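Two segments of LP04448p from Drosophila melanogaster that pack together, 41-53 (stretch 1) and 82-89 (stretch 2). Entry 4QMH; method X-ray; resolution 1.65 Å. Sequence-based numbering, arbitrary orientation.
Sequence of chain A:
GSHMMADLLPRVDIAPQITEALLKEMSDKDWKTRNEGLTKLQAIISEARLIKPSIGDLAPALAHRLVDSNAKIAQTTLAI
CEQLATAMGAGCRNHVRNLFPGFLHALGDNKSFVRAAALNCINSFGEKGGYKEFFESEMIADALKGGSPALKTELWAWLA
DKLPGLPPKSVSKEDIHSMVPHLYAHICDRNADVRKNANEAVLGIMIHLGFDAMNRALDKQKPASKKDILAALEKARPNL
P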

# COMPACT_ATOMS: atom_id res chain seq x y z
N LEU A 41 -19.25 10.09 9.07
CA LEU A 41 -18.17 9.22 9.52
C LEU A 41 -17.00 10.03 10.08
O LEU A 41 -16.44 9.69 11.12
CB LEU A 41 -17.67 8.34 8.36
CG LEU A 41 -16.49 7.46 8.75
CD1 LEU A 41 -16.87 6.52 9.89
CD2 LEU A 41 -16.01 6.68 7.56
N GLN A 42 -16.65 11.11 9.39
CA GLN A 42 -15.55 11.96 9.81
C GLN A 42 -15.83 12.53 11.20
O GLN A 42 -14.94 12.59 12.04
CB GLN A 42 -15.35 13.09 8.81
CG GLN A 42 -14.04 13.85 8.98
CD GLN A 42 -14.05 14.85 10.13
OE1 GLN A 42 -13.00 15.20 10.66
NE2 GLN A 42 -15.24 15.33 10.49
N ALA A 43 -17.08 12.91 11.44
CA ALA A 43 -17.48 13.50 12.72
C ALA A 43 -17.44 12.46 13.84
O ALA A 43 -17.09 12.77 14.99
CB ALA A 43 -18.85 14.16 12.61
N ILE A 44 -17.82 11.22 13.51
CA ILE A 44 -17.80 10.12 14.48
C ILE A 44 -16.37 9.88 14.95
O ILE A 44 -16.11 9.76 16.15
CB ILE A 44 -18.36 8.81 13.88
CG1 ILE A 44 -19.89 8.87 13.75
CG2 ILE A 44 -17.99 7.63 14.77
CD1 ILE A 44 -20.46 7.81 12.84
N ILE A 45 -15.44 9.82 14.00
CA ILE A 45 -14.04 9.61 14.33
C ILE A 45 -13.46 10.79 15.12
O ILE A 45 -12.79 10.61 16.14
CB ILE A 45 -13.17 9.31 13.08
CG1 ILE A 45 -13.71 8.06 12.37
CG2 ILE A 45 -11.71 9.13 13.49
CD1 ILE A 45 -13.22 7.92 10.94
N SER A 46 -13.71 12.02 14.65
CA SER A 46 -13.22 13.21 15.32
C SER A 46 -13.69 13.31 16.77
O SER A 46 -12.93 13.68 17.67
CB SER A 46 -13.66 14.47 14.57
OG SER A 46 -12.89 14.63 13.39
N GLU A 47 -14.96 13.00 16.99
CA GLU A 47 -15.55 13.13 18.32
C GLU A 47 -14.95 12.10 19.28
O GLU A 47 -14.72 12.39 20.45
CB GLU A 47 -17.07 12.97 18.25
CG GLU A 47 -17.78 12.99 19.61
CD GLU A 47 -17.65 14.32 20.35
OE1 GLU A 47 -17.09 15.29 19.78
OE2 GLU A 47 -18.13 14.41 21.50
N ALA A 48 -14.68 10.90 18.78
CA ALA A 48 -14.06 9.86 19.60
C ALA A 48 -12.57 10.14 19.88
O ALA A 48 -12.07 9.88 20.98
CB ALA A 48 -14.25 8.49 18.96
N ARG A 49 -11.90 10.68 18.86
CA ARG A 49 -10.46 10.97 18.86
C ARG A 49 -9.57 9.72 18.84
O ARG A 49 -8.80 9.54 17.90
CB ARG A 49 -10.03 11.92 19.98
CG ARG A 49 -8.56 12.32 19.83
CD ARG A 49 -8.12 13.32 20.88
NE ARG A 49 -6.70 13.60 20.77
CZ ARG A 49 -6.00 14.27 21.68
NH1 ARG A 49 -6.61 14.72 22.78
NH2 ARG A 49 -4.70 14.48 21.50
N LEU A 50 -9.66 8.91 19.88
CA LEU A 50 -8.91 7.65 19.92
C LEU A 50 -9.88 6.50 19.99
O LEU A 50 -10.80 6.50 20.81
CB LEU A 50 -7.95 7.61 21.12
CG LEU A 50 -6.89 8.71 21.22
CD1 LEU A 50 -5.99 8.43 22.42
CD2 LEU A 50 -6.07 8.86 19.94
N ILE A 51 -9.69 5.51 19.12
CA ILE A 51 -10.67 4.43 18.97
C ILE A 51 -10.05 3.03 19.05
O ILE A 51 -8.84 2.86 18.85
CB ILE A 51 -11.48 4.56 17.65
CG1 ILE A 51 -10.58 4.36 16.42
CG2 ILE A 51 -12.19 5.92 17.57
CD1 ILE A 51 -11.30 4.50 15.11
N LYS A 52 -10.88 2.04 19.35
CA LYS A 52 -10.47 0.65 19.32
C LYS A 52 -10.45 0.18 17.87
O LYS A 52 -10.96 0.85 16.99
CB LYS A 52 -11.47 -0.20 20.12
CG LYS A 52 -11.65 0.25 21.56
CD LYS A 52 -12.35 -0.84 22.36
CE LYS A 52 -12.66 -0.36 23.78
NZ LYS A 52 -11.45 0.08 24.51
N PRO A 53 -9.84 -0.99 17.61
CA PRO A 53 -9.76 -1.49 16.23
C PRO A 53 -11.08 -2.04 15.70
O PRO A 53 -11.19 -2.31 14.50
CB PRO A 53 -8.73 -2.63 16.33
CG PRO A 53 -8.02 -2.42 17.61
CD PRO A 53 -9.00 -1.78 18.53
N GLU A 82 -6.64 8.26 6.64
CA GLU A 82 -5.51 8.80 7.38
C GLU A 82 -5.97 9.17 8.79
O GLU A 82 -5.28 8.85 9.77
CB GLU A 82 -4.88 10.00 6.68
CG GLU A 82 -3.44 10.26 7.13
CD GLU A 82 -2.74 11.33 6.32
OE1 GLU A 82 -3.04 11.46 5.11
OE2 GLU A 82 -1.90 12.05 6.90
N GLN A 83 -7.14 9.79 8.88
CA GLN A 83 -7.75 10.13 10.16
C GLN A 83 -7.98 8.86 11.00
O GLN A 83 -7.74 8.85 12.21
CB GLN A 83 -9.07 10.87 9.91
CG GLN A 83 -9.89 11.20 11.14
CD GLN A 83 -11.27 11.76 10.79
OE1 GLN A 83 -11.69 11.73 9.63
NE2 GLN A 83 -11.96 12.27 11.79
N LEU A 84 -8.43 7.80 10.34
CA LEU A 84 -8.69 6.55 11.04
C LEU A 84 -7.40 5.97 11.60
O LEU A 84 -7.36 5.47 12.74
CB LEU A 84 -9.37 5.55 10.09
CG LEU A 84 -10.00 4.30 10.69
CD1 LEU A 84 -11.31 4.61 11.43
CD2 LEU A 84 -10.25 3.27 9.60
N ALA A 85 -6.32 6.05 10.82
CA ALA A 85 -5.04 5.52 11.28
C ALA A 85 -4.60 6.22 12.55
O ALA A 85 -4.19 5.59 13.52
CB ALA A 85 -3.98 5.67 10.20
N THR A 86 -4.68 7.55 12.53
CA THR A 86 -4.27 8.35 13.67
C THR A 86 -5.10 7.98 14.90
O THR A 86 -4.56 7.83 16.00
CB THR A 86 -4.39 9.85 13.35
OG1 THR A 86 -3.48 10.18 12.29
CG2 THR A 86 -4.07 10.68 14.60
N ALA A 87 -6.40 7.83 14.72
CA ALA A 87 -7.30 7.50 15.82
C ALA A 87 -7.07 6.10 16.39
O ALA A 87 -7.27 5.84 17.58
CB ALA A 87 -8.78 7.66 15.37
N MET A 88 -6.63 5.18 15.53
CA MET A 88 -6.56 3.77 15.90
C MET A 88 -5.18 3.34 16.39
O MET A 88 -5.04 2.34 17.10
CB MET A 88 -6.97 2.92 14.70
CG MET A 88 -7.67 1.64 15.04
SD MET A 88 -8.26 0.83 13.55
CE MET A 88 -9.89 1.53 13.33
N GLY A 89 -4.15 4.10 16.03
CA GLY A 89 -2.80 3.75 16.42
C GLY A 89 -2.45 2.35 15.93
O GLY A 89 -2.75 2.02 14.78
O HOH W 1 -6.98 0.82 18.30

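Two direct hydrogen bonds tie the stretches together. The shorter is backbone to backbone: I51 N donates to A87 O at 2.9 Å, nearly straight at 169°. Helix 41-48 ends at A48, and R49 then leaves helical geometry with positive phi; beyond it the chain runs past the end of helix 82-88, bringing I51 N within reach of A87 O. The approach is intimate, with L50 CA 3.4 Å from A87 O and R49 O 3.3 Å from A87 CA, both CA-H...O contacts. A water extends this backbone seam, donating to I51 O at 2.8 Å and to M88 O at 2.7 Å.

The second bond comes from a side chain. Q83, with chi1 and chi2 both t, reaches out fully extended, and its NE2 donates to Q42 O at 3.0 Å. That carbonyl also accepts the helical bond from S46 N at 2.9 Å, so the amide adds a link without breaking the helix. Nearby, S46 OG donates to Q42 OE1 at 2.8 Å, bracing the Q42 side chain within its own stretch. Glutamine suits the site: its apolar stem packs on I45, Q83 CG lying 3.6 Å from I45 CG2, while the amide at its end supplies the donor.

Between and beyond these bonds the packing is largely apolar. Together the stretches bury 528 Å², both sides summed, and I45, I51, L84, A87 and M88 are buried residues. The helices run at 23° with axes 10.2 Å apart, and I45 points toward the partner, placing CG2 3.8 Å from A87 CB and CD1 3.9 Å from L84 CD1. I51, with chi1 p, sends CD1 to within 3.7 Å of both L84 CD1 and M88 CE. M88 continues the contact outward, its SD 3.8 Å from P53 CA. The rule at A87 is compact: its short side chain accommodates the close pass of R49 O, 3.2 Å from A87 CB.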